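Local structure of phytase (Debaryomyces castellii, 2GFI) at residues Lys89-Asn94 and Ala102-Asp107; Ile376-Ala381 and Tyr387-Ile392; Pro159-Asn164 and Trp444-Thr449. The protein probably hydrolyses phosphate esters of phytate (inositol hexakisphosphate), starting at the 3-position, as a member of the histidine acid phosphatase family. All coordinates share one frame; numbering follows the deposited sequence.

Interaction 1: Lys89-Asn94 and Ala102-Asp107; sequences KLMSYN and AFLNDD
L90 and M91, at the C-terminal end of helix 77-91, both rest on L104, which sits in a 3-10 segment reached after a short loop; the helix, loop and 3-10 turn fold back on each other, one leucine serving two neighbours. The side-chain contacts are apolar, and no hydrogen bond joins the two segments. L104 divides its methyls: CD1 lies 4.0 Å from L90 CD1, whereas CD2 meets M91 CE at 3.5 Å. The M91 side chain does not set out directly at L104; the bends in its chain (chi2 -53°, chi3 102°) bring the CE methyl to it. With an alanine at L104 both methyls are gone, which is likely to leave a gap beside L90 CD1 and the M91 methyl free to turn.

Backbone bonds shape each side locally: Y93 N reaches L90 O at 3.2 Å where the helix ends, and N105 N reaches A102 O at 3.0 Å in the 3-10 turn. F97 of the connecting loop also touches L104 and accepts a bond from N105 ND2 through its carbonyl. A second subunit abuts here, D106 OD2 bonding G99 N of that subunit. Besides the leucine methyl, M91 CE lies 3.6 Å from the backbone oxygen L104 O.

Interaction 2: Ile376-Ala381 and Tyr387-Ile392; sequences IIEKYA and YVRYVI
E378 and R389 lie side by side and point the same way, their carboxylate and guanidinium planes only 23° apart. The guanidinium presents its side, and two nitrogens converge on a single oxygen: R389 NE reaches E378 OE1 at 2.7 Å, nearly along the C-O axis, and R389 NH2 reaches the syn lone pair of the same OE1 at 3.0 Å, a side-on salt bridge. The other oxygen, OE2, takes Y148 OH and K147 NZ, so this buried carboxylate is gripped through both oxygens and is likely to remain ionised. R389 gets there by placing CG between its backbone N and carbonyl carbon (chi1 73°), with the chain then extended to NE.

Y380 crosses R389 obliquely. Its ring stands nearly perpendicular to the guanidinium, 87° between planes, with its OH 3.3 Å above the guanidinium plane, offset toward the rim; the same OH is 3.5 Å from R389 CD, while R389 NE lies at the ring's edge. Y380 OH itself is bonded to P406 O, and R389 NH1 to G407 O. Beside them Y387 crosses Y380 at about a right angle, its CB 3.7 Å from Y380 CE1.

On the reverse face, I377 runs alongside Y390, with CG1 3.4 Å from Y390 CE1, and its CG2 meets V388 CG1 at 3.5 Å. Y390 OH is bonded to Y415 OH; helix 302-318 covers this side through L310, S313 and L317.

Backbone bonds pair I376 with V391, E378 with R389 and Y380 with Y387 in both directions, as in E378 N to R389 O at 2.9 Å. With the strands antiparallel and side chains alternating between faces, this is a beta hairpin, extending the mixed central sheet of the histidine acid phosphatase fold beyond strand 59-69.

Interaction 3: Pro159-Asn164 and Trp444-Thr449; sequences PVFTSN and WDYETT
P159 and Y446 have the nearest backbones, CA to CA 8.8 Å, so strand 158-163 and the turn following helix 442-445 meet through side chains with no hydrogen bond between them. Y446 carries the whole contact on its side. F161 drives the edge of its ring into one face of the Y446 ring, a T-shaped stack with centroids 5.1 Å apart and planes at 87°; its CE1 and CZ each lie 3.6 Å from Y446 CD2, towards the rim of the tyrosine ring. A first torsion of 72° tucks the Y446 ring back over its own backbone, between N and C, with one face toward F161. P159 meets the far end of the same ring obliquely, its CB 3.7 Å from Y446 CZ and its CG 3.6 Å from Y446 OH.

The turn bearing Y446 is held by D445 O, which accepts from T448 N, T448 OG1 and T449 N, the last at 2.6 Å. F161 also makes an edge-to-face pair with Y443, and N192 of strand 189-194 touches Y446. Edge-to-face packing of this kind joins the C-terminal part of the chain to an inner strand of the central sheet, in the alpha/beta domain of the histidine phosphatase fold.

How the interactions relate
Interactions 2 and 3 share the mixed central sheet: strands 374-382 and 385-392 form a hairpin whose first strand pairs with strand 59-69, and strand 158-163 lies on the other side of strand 326-331. Their centres are 22 Å apart and their nearest atoms about 11 Å, without touching. Interaction 1 stands on the opposite side of the chain's centre, with its centre 50 Å from that of interaction 2 and 49 Å from that of interaction 3, near a second subunit. Along the chain, interaction 1 closes first; the hairpin then falls between the two distant segments of interaction 3. Interaction 3 thus ties the C-terminal region to the sheet; interaction 1 turns a helix end back.

Interaction 1: Lys89-Asn94 and Ala102-Asp107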
loop_
_atom_site.group_PDB
_atom_site.type_symbol
_atom_site.label_atom_id
_atom_site.label_comp_id
_atom_site.label_asym_id
_atom_site.label_seq_id
_atom_site.Cartn_x
_atom_site.Cartn_y
_atom_site.Cartn_z
ATOM N N LYS A 89 34.167 -1.810 -19.572
ATOM C CA LYS A 89 34.976 -0.743 -18.968
ATOM C C LYS A 89 34.980 -0.867 -17.446
ATOM O O LYS A 89 36.039 -0.797 -16.837
ATOM C CB LYS A 89 34.512 0.656 -19.386
ATOM C CG LYS A 89 34.945 1.016 -20.789
ATOM C CD LYS A 89 34.385 2.333 -21.320
ATOM C CE LYS A 89 35.173 3.531 -20.788
ATOM N NZ LYS A 89 34.837 4.767 -21.561
ATOM N N LEU A 90 33.809 -1.106 -16.840
ATOM C CA LEU A 90 33.731 -1.230 -15.390
ATOM C C LEU A 90 34.465 -2.463 -14.920
ATOM O O LEU A 90 35.230 -2.395 -13.965
ATOM C CB LEU A 90 32.283 -1.257 -14.888
ATOM C CG LEU A 90 31.485 0.020 -15.125
ATOM C CD1 LEU A 90 30.050 -0.218 -14.845
ATOM C CD2 LEU A 90 32.030 1.156 -14.295
ATOM N N MET A 91 34.241 -3.589 -15.590
ATOM C CA MET A 91 34.914 -4.833 -15.195
ATOM C C MET A 91 36.445 -4.784 -15.318
ATOM O O MET A 91 37.134 -5.543 -14.660
ATOM C CB MET A 91 34.356 -6.056 -15.932
ATOM C CG MET A 91 32.902 -6.427 -15.555
ATOM S SD MET A 91 32.494 -6.662 -13.779
ATOM C CE MET A 91 31.708 -5.135 -13.410
ATOM N N SER A 92 36.978 -3.872 -16.111
ATOM C CA SER A 92 38.409 -3.866 -16.345
ATOM C C SER A 92 39.148 -2.868 -15.437
ATOM O O SER A 92 40.382 -2.744 -15.492
ATOM C CB SER A 92 38.684 -3.591 -17.821
ATOM O OG SER A 92 38.487 -2.214 -18.058
ATOM N N TYR A 93 38.383 -2.161 -14.607
ATOM C CA TYR A 93 38.898 -1.401 -13.478
ATOM C C TYR A 93 39.771 -2.317 -12.614
ATOM O O TYR A 93 39.374 -3.385 -12.234
ATOM C CB TYR A 93 37.731 -0.869 -12.639
ATOM C CG TYR A 93 38.155 -0.080 -11.413
ATOM C CD1 TYR A 93 38.879 1.085 -11.547
ATOM C CD2 TYR A 93 37.828 -0.510 -10.126
ATOM C CE1 TYR A 93 39.264 1.811 -10.455
ATOM C CE2 TYR A 93 38.211 0.221 -9.008
ATOM C CZ TYR A 93 38.933 1.373 -9.183
ATOM O OH TYR A 93 39.361 2.107 -8.121
ATOM N N ASN A 94 40.989 -1.938 -12.323
ATOM C CA ASN A 94 41.715 -2.853 -11.487
ATOM C C ASN A 94 41.824 -2.225 -10.109
ATOM O O ASN A 94 42.334 -1.101 -9.933
ATOM C CB ASN A 94 43.042 -3.283 -12.128
ATOM C CG ASN A 94 44.209 -2.582 -11.532
ATOM O OD1 ASN A 94 44.408 -1.363 -11.757
ATOM N ND2 ASN A 94 44.999 -3.333 -10.738
ATOM N N ALA A 102 30.056 -0.884 -5.583
ATOM C CA ALA A 102 30.608 -2.134 -4.997
ATOM C C ALA A 102 29.990 -3.420 -5.526
ATOM O O ALA A 102 30.658 -4.457 -5.586
ATOM C CB ALA A 102 30.546 -2.117 -3.455
ATOM N N PHE A 103 28.708 -3.379 -5.874
ATOM C CA PHE A 103 28.035 -4.584 -6.361
ATOM C C PHE A 103 28.762 -5.148 -7.595
ATOM O O PHE A 103 28.562 -6.317 -7.949
ATOM C CB PHE A 103 26.569 -4.282 -6.710
ATOM C CG PHE A 103 26.414 -3.297 -7.855
ATOM C CD1 PHE A 103 26.328 -3.745 -9.173
ATOM C CD2 PHE A 103 26.366 -1.920 -7.613
ATOM C CE1 PHE A 103 26.193 -2.839 -10.226
ATOM C CE2 PHE A 103 26.257 -1.011 -8.669
ATOM C CZ PHE A 103 26.131 -1.471 -9.970
ATOM N N LEU A 104 29.568 -4.303 -8.242
ATOM C CA LEU A 104 30.355 -4.675 -9.433
ATOM C C LEU A 104 31.362 -5.767 -9.163
ATOM O O LEU A 104 31.660 -6.543 -10.055
ATOM C CB LEU A 104 31.066 -3.470 -10.042
ATOM C CG LEU A 104 30.149 -2.400 -10.655
ATOM C CD1 LEU A 104 30.949 -1.212 -11.074
ATOM C CD2 LEU A 104 29.373 -2.968 -11.845
ATOM N N ASN A 105 31.855 -5.835 -7.927
ATOM C CA ASN A 105 32.726 -6.933 -7.451
ATOM C C ASN A 105 32.040 -8.308 -7.306
ATOM O O ASN A 105 32.720 -9.338 -7.246
ATOM C CB ASN A 105 33.335 -6.605 -6.069
ATOM C CG ASN A 105 33.983 -5.225 -6.004
ATOM O OD1 ASN A 105 34.717 -4.824 -6.894
ATOM N ND2 ASN A 105 33.687 -4.493 -4.931
ATOM N N ASP A 106 30.711 -8.345 -7.214
ATOM C CA ASP A 106 30.066 -9.565 -6.715
ATOM C C ASP A 106 29.651 -10.574 -7.764
ATOM O O ASP A 106 28.496 -11.005 -7.781
ATOM C CB ASP A 106 28.887 -9.226 -5.808
ATOM C CG ASP A 106 29.278 -8.278 -4.707
ATOM O OD1 ASP A 106 28.408 -7.486 -4.277
ATOM O OD2 ASP A 106 30.433 -8.232 -4.227
ATOM N N ASP A 107 30.592 -10.984 -8.619
ATOM C CA ASP A 107 30.239 -11.830 -9.749
ATOM C C ASP A 107 29.073 -11.184 -10.415
ATOM O O ASP A 107 28.009 -11.795 -10.577
ATOM C CB ASP A 107 29.819 -13.225 -9.288
ATOM C CG ASP A 107 30.934 -13.958 -8.593
ATOM O OD1 ASP A 107 32.130 -13.631 -8.882
ATOM O OD2 ASP A 107 30.694 -14.879 -7.762
#

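Interaction 2: Ile376-Ala381 and Tyr387-Ile392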
loop_
_atom_site.group_PDB
_atom_site.type_symbol
_atom_site.label_atom_id
_atom_site.label_comp_id
_atom_site.label_asym_id
_atom_site.label_seq_id
_atom_site.Cartn_x
_atom_site.Cartn_y
_atom_site.Cartn_z
ATOM N N ILE A 376 -5.720 4.906 -25.625
ATOM C CA ILE A 376 -7.043 4.392 -25.937
ATOM C C ILE A 376 -7.996 5.558 -26.216
ATOM O O ILE A 376 -7.997 6.560 -25.487
ATOM C CB ILE A 376 -7.545 3.546 -24.772
ATOM C CG1 ILE A 376 -6.876 2.158 -24.793
ATOM C CG2 ILE A 376 -9.075 3.476 -24.763
ATOM C CD1 ILE A 376 -6.981 1.449 -23.450
ATOM N N ILE A 377 -8.756 5.433 -27.306
ATOM C CA ILE A 377 -9.941 6.248 -27.545
ATOM C C ILE A 377 -11.188 5.426 -27.267
ATOM O O ILE A 377 -11.361 4.361 -27.846
ATOM C CB ILE A 377 -9.930 6.764 -28.983
ATOM C CG1 ILE A 377 -8.586 7.463 -29.249
ATOM C CG2 ILE A 377 -11.126 7.703 -29.212
ATOM C CD1 ILE A 377 -8.310 7.804 -30.695
ATOM N N GLU A 378 -12.023 5.891 -26.337
ATOM C CA GLU A 378 -13.313 5.272 -26.059
ATOM C C GLU A 378 -14.337 6.155 -26.709
ATOM O O GLU A 378 -14.214 7.360 -26.654
ATOM C CB GLU A 378 -13.650 5.244 -24.560
ATOM C CG GLU A 378 -12.541 4.710 -23.694
ATOM C CD GLU A 378 -12.870 4.703 -22.223
ATOM O OE1 GLU A 378 -13.359 5.729 -21.695
ATOM O OE2 GLU A 378 -12.614 3.658 -21.610
ATOM N N LYS A 379 -15.365 5.544 -27.280
ATOM C CA LYS A 379 -16.470 6.265 -27.861
ATOM C C LYS A 379 -17.683 5.665 -27.218
ATOM O O LYS A 379 -17.834 4.463 -27.198
ATOM C CB LYS A 379 -16.523 6.051 -29.378
ATOM C CG LYS A 379 -17.723 6.723 -30.041
ATOM C CD LYS A 379 -17.865 6.260 -31.455
ATOM C CE LYS A 379 -19.157 6.792 -32.058
ATOM N NZ LYS A 379 -19.144 6.612 -33.531
ATOM N N TYR A 380 -18.544 6.505 -26.671
ATOM C CA TYR A 380 -19.748 5.999 -26.051
ATOM C C TYR A 380 -20.906 6.959 -26.220
ATOM O O TYR A 380 -20.725 8.174 -26.393
ATOM C CB TYR A 380 -19.532 5.691 -24.548
ATOM C CG TYR A 380 -18.835 6.778 -23.739
ATOM C CD1 TYR A 380 -19.479 7.986 -23.431
ATOM C CD2 TYR A 380 -17.531 6.577 -23.271
ATOM C CE1 TYR A 380 -18.823 8.980 -22.699
ATOM C CE2 TYR A 380 -16.880 7.518 -22.519
ATOM C CZ TYR A 380 -17.516 8.724 -22.226
ATOM O OH TYR A 380 -16.845 9.659 -21.468
ATOM N N ALA A 381 -22.095 6.391 -26.138
ATOM C CA ALA A 381 -23.325 7.121 -26.375
ATOM C C ALA A 381 -23.917 7.501 -25.045
ATOM O O ALA A 381 -24.076 6.668 -24.147
ATOM C CB ALA A 381 -24.335 6.245 -27.179
ATOM N N TYR A 387 -19.923 10.437 -27.640
ATOM C CA TYR A 387 -18.790 11.096 -27.004
ATOM C C TYR A 387 -17.529 10.282 -27.207
ATOM O O TYR A 387 -17.559 9.055 -27.291
ATOM C CB TYR A 387 -19.068 11.314 -25.528
ATOM C CG TYR A 387 -20.225 12.245 -25.340
ATOM C CD1 TYR A 387 -20.030 13.621 -25.287
ATOM C CD2 TYR A 387 -21.529 11.749 -25.264
ATOM C CE1 TYR A 387 -21.106 14.477 -25.146
ATOM C CE2 TYR A 387 -22.599 12.583 -25.112
ATOM C CZ TYR A 387 -22.393 13.940 -25.068
ATOM O OH TYR A 387 -23.468 14.772 -24.927
ATOM N N VAL A 388 -16.425 11.005 -27.292
ATOM C CA VAL A 388 -15.119 10.430 -27.504
ATOM C C VAL A 388 -14.216 10.921 -26.358
ATOM O O VAL A 388 -14.320 12.054 -25.927
ATOM C CB VAL A 388 -14.604 10.858 -28.910
ATOM C CG1 VAL A 388 -13.165 10.584 -29.067
ATOM C CG2 VAL A 388 -15.381 10.092 -30.002
ATOM N N ARG A 389 -13.359 10.059 -25.832
ATOM C CA ARG A 389 -12.326 10.551 -24.933
ATOM C C ARG A 389 -11.098 9.661 -25.005
ATOM O O ARG A 389 -11.168 8.517 -25.462
ATOM C CB ARG A 389 -12.838 10.670 -23.484
ATOM C CG ARG A 389 -13.026 9.352 -22.797
ATOM C CD ARG A 389 -13.370 9.501 -21.341
ATOM N NE ARG A 389 -13.628 8.206 -20.756
ATOM C CZ ARG A 389 -14.077 8.038 -19.526
ATOM N NH1 ARG A 389 -14.338 9.115 -18.769
ATOM N NH2 ARG A 389 -14.293 6.803 -19.058
ATOM N N TYR A 390 -9.984 10.212 -24.539
ATOM C CA TYR A 390 -8.708 9.520 -24.502
ATOM C C TYR A 390 -8.371 8.983 -23.116
ATOM O O TYR A 390 -8.527 9.687 -22.128
ATOM C CB TYR A 390 -7.626 10.492 -24.898
ATOM C CG TYR A 390 -7.542 10.704 -26.373
ATOM C CD1 TYR A 390 -6.682 9.917 -27.154
ATOM C CD2 TYR A 390 -8.325 11.684 -27.009
ATOM C CE1 TYR A 390 -6.593 10.115 -28.509
ATOM C CE2 TYR A 390 -8.239 11.881 -28.391
ATOM C CZ TYR A 390 -7.385 11.089 -29.120
ATOM O OH TYR A 390 -7.291 11.272 -30.478
ATOM N N VAL A 391 -7.881 7.744 -23.064
ATOM C CA VAL A 391 -7.336 7.166 -21.853
ATOM C C VAL A 391 -5.894 6.785 -22.214
ATOM O O VAL A 391 -5.651 5.838 -22.986
ATOM C CB VAL A 391 -8.173 5.934 -21.378
ATOM C CG1 VAL A 391 -7.877 5.598 -19.937
ATOM C CG2 VAL A 391 -9.691 6.186 -21.531
ATOM N N ILE A 392 -4.933 7.554 -21.683
ATOM C CA ILE A 392 -3.530 7.357 -21.963
ATOM C C ILE A 392 -2.941 6.712 -20.723
ATOM O O ILE A 392 -3.003 7.262 -19.613
ATOM C CB ILE A 392 -2.867 8.684 -22.187
ATOM C CG1 ILE A 392 -3.682 9.558 -23.154
ATOM C CG2 ILE A 392 -1.366 8.479 -22.580
ATOM C CD1 ILE A 392 -4.064 8.841 -24.469
#

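Interaction 3: Pro159-Asn164 and Trp444-Thr449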
loop_
_atom_site.group_PDB
_atom_site.type_symbol
_atom_site.label_atom_id
_atom_site.label_comp_id
_atom_site.label_asym_id
_atom_site.label_seq_id
_atom_site.Cartn_x
_atom_site.Cartn_y
_atom_site.Cartn_z
ATOM N N PRO A 159 -9.713 -8.515 -35.540
ATOM C CA PRO A 159 -8.558 -8.035 -36.291
ATOM C C PRO A 159 -7.528 -7.391 -35.344
ATOM O O PRO A 159 -7.872 -6.757 -34.310
ATOM C CB PRO A 159 -9.159 -7.009 -37.257
ATOM C CG PRO A 159 -10.378 -6.504 -36.540
ATOM C CD PRO A 159 -10.850 -7.572 -35.595
ATOM N N VAL A 160 -6.262 -7.574 -35.668
ATOM C CA VAL A 160 -5.218 -6.963 -34.868
ATOM C C VAL A 160 -4.347 -6.251 -35.886
ATOM O O VAL A 160 -4.126 -6.760 -36.950
ATOM C CB VAL A 160 -4.475 -8.028 -34.001
ATOM C CG1 VAL A 160 -3.235 -7.474 -33.399
ATOM C CG2 VAL A 160 -5.392 -8.562 -32.888
ATOM N N PHE A 161 -3.934 -5.039 -35.603
ATOM C CA PHE A 161 -3.044 -4.341 -36.491
ATOM C C PHE A 161 -1.756 -4.114 -35.713
ATOM O O PHE A 161 -1.767 -3.600 -34.575
ATOM C CB PHE A 161 -3.688 -3.040 -36.995
ATOM C CG PHE A 161 -5.058 -3.255 -37.583
ATOM C CD1 PHE A 161 -5.218 -3.431 -38.950
ATOM C CD2 PHE A 161 -6.155 -3.372 -36.762
ATOM C CE1 PHE A 161 -6.461 -3.687 -39.488
ATOM C CE2 PHE A 161 -7.403 -3.642 -37.285
ATOM C CZ PHE A 161 -7.562 -3.790 -38.660
ATOM N N THR A 162 -0.661 -4.556 -36.313
ATOM C CA THR A 162 0.630 -4.426 -35.716
ATOM C C THR A 162 1.666 -4.113 -36.783
ATOM O O THR A 162 1.493 -4.503 -37.926
ATOM C CB THR A 162 0.999 -5.732 -34.984
ATOM O OG1 THR A 162 2.327 -5.595 -34.474
ATOM C CG2 THR A 162 1.095 -6.874 -35.934
ATOM N N SER A 163 2.736 -3.405 -36.415
ATOM C CA SER A 163 3.866 -3.261 -37.323
ATOM C C SER A 163 4.670 -4.558 -37.295
ATOM O O SER A 163 4.394 -5.455 -36.507
ATOM C CB SER A 163 4.740 -2.040 -36.981
ATOM O OG SER A 163 5.780 -2.411 -36.091
ATOM N N ASN A 164 5.637 -4.685 -38.192
ATOM C CA ASN A 164 6.316 -5.952 -38.355
ATOM C C ASN A 164 7.566 -6.059 -37.491
ATOM O O ASN A 164 8.329 -7.036 -37.588
ATOM C CB ASN A 164 6.622 -6.206 -39.834
ATOM C CG ASN A 164 7.584 -5.203 -40.409
ATOM O OD1 ASN A 164 7.421 -3.993 -40.255
ATOM N ND2 ASN A 164 8.589 -5.700 -41.094
ATOM N N TRP A 444 -9.541 -0.673 -43.193
ATOM C CA TRP A 444 -10.681 -1.007 -44.046
ATOM C C TRP A 444 -10.398 -2.040 -45.149
ATOM O O TRP A 444 -11.260 -2.858 -45.491
ATOM C CB TRP A 444 -11.271 0.280 -44.632
ATOM C CG TRP A 444 -11.642 1.218 -43.540
ATOM C CD1 TRP A 444 -12.797 1.208 -42.797
ATOM C CD2 TRP A 444 -10.844 2.284 -43.030
ATOM N NE1 TRP A 444 -12.766 2.221 -41.859
ATOM C CE2 TRP A 444 -11.576 2.896 -41.977
ATOM C CE3 TRP A 444 -9.585 2.796 -43.354
ATOM C CZ2 TRP A 444 -11.079 3.981 -41.247
ATOM C CZ3 TRP A 444 -9.102 3.862 -42.632
ATOM C CH2 TRP A 444 -9.850 4.448 -41.586
ATOM N N ASP A 445 -9.198 -2.033 -45.696
ATOM C CA ASP A 445 -8.917 -2.906 -46.821
ATOM C C ASP A 445 -8.101 -4.118 -46.442
ATOM O O ASP A 445 -7.545 -4.777 -47.323
ATOM C CB ASP A 445 -8.207 -2.118 -47.923
ATOM C CG ASP A 445 -6.810 -1.644 -47.522
ATOM O OD1 ASP A 445 -6.239 -2.117 -46.494
ATOM O OD2 ASP A 445 -6.201 -0.797 -48.201
ATOM N N TYR A 446 -8.000 -4.402 -45.141
ATOM C CA TYR A 446 -7.165 -5.508 -44.645
ATOM C C TYR A 446 -7.736 -6.897 -44.991
ATOM O O TYR A 446 -7.021 -7.920 -44.934
ATOM C CB TYR A 446 -6.912 -5.395 -43.130
ATOM C CG TYR A 446 -8.126 -5.709 -42.272
ATOM C CD1 TYR A 446 -8.422 -7.018 -41.873
ATOM C CD2 TYR A 446 -8.976 -4.692 -41.861
ATOM C CE1 TYR A 446 -9.541 -7.288 -41.090
ATOM C CE2 TYR A 446 -10.080 -4.948 -41.076
ATOM C CZ TYR A 446 -10.371 -6.232 -40.704
ATOM O OH TYR A 446 -11.514 -6.429 -39.948
ATOM N N GLU A 447 -9.026 -6.945 -45.307
ATOM C CA GLU A 447 -9.601 -8.192 -45.760
ATOM C C GLU A 447 -9.371 -8.461 -47.254
ATOM O O GLU A 447 -9.530 -9.589 -47.700
ATOM C CB GLU A 447 -11.054 -8.326 -45.328
ATOM C CG GLU A 447 -11.174 -8.997 -43.951
ATOM C CD GLU A 447 -12.585 -8.967 -43.358
ATOM O OE1 GLU A 447 -13.422 -8.067 -43.685
ATOM O OE2 GLU A 447 -12.862 -9.863 -42.524
ATOM N N THR A 448 -8.956 -7.437 -48.007
ATOM C CA THR A 448 -8.619 -7.590 -49.439
ATOM C C THR A 448 -7.126 -7.396 -49.736
ATOM O O THR A 448 -6.574 -8.070 -50.619
ATOM C CB THR A 448 -9.492 -6.684 -50.361
ATOM O OG1 THR A 448 -9.278 -5.303 -50.051
ATOM C CG2 THR A 448 -10.978 -6.885 -50.091
ATOM N N THR A 449 -6.474 -6.481 -49.015
ATOM C CA THR A 449 -5.014 -6.433 -49.014
ATOM C C THR A 449 -4.474 -7.431 -47.995
ATOM O O THR A 449 -4.957 -7.547 -46.881
ATOM C CB THR A 449 -4.512 -5.018 -48.720
ATOM O OG1 THR A 449 -4.955 -4.145 -49.756
ATOM C CG2 THR A 449 -2.983 -4.908 -48.819
#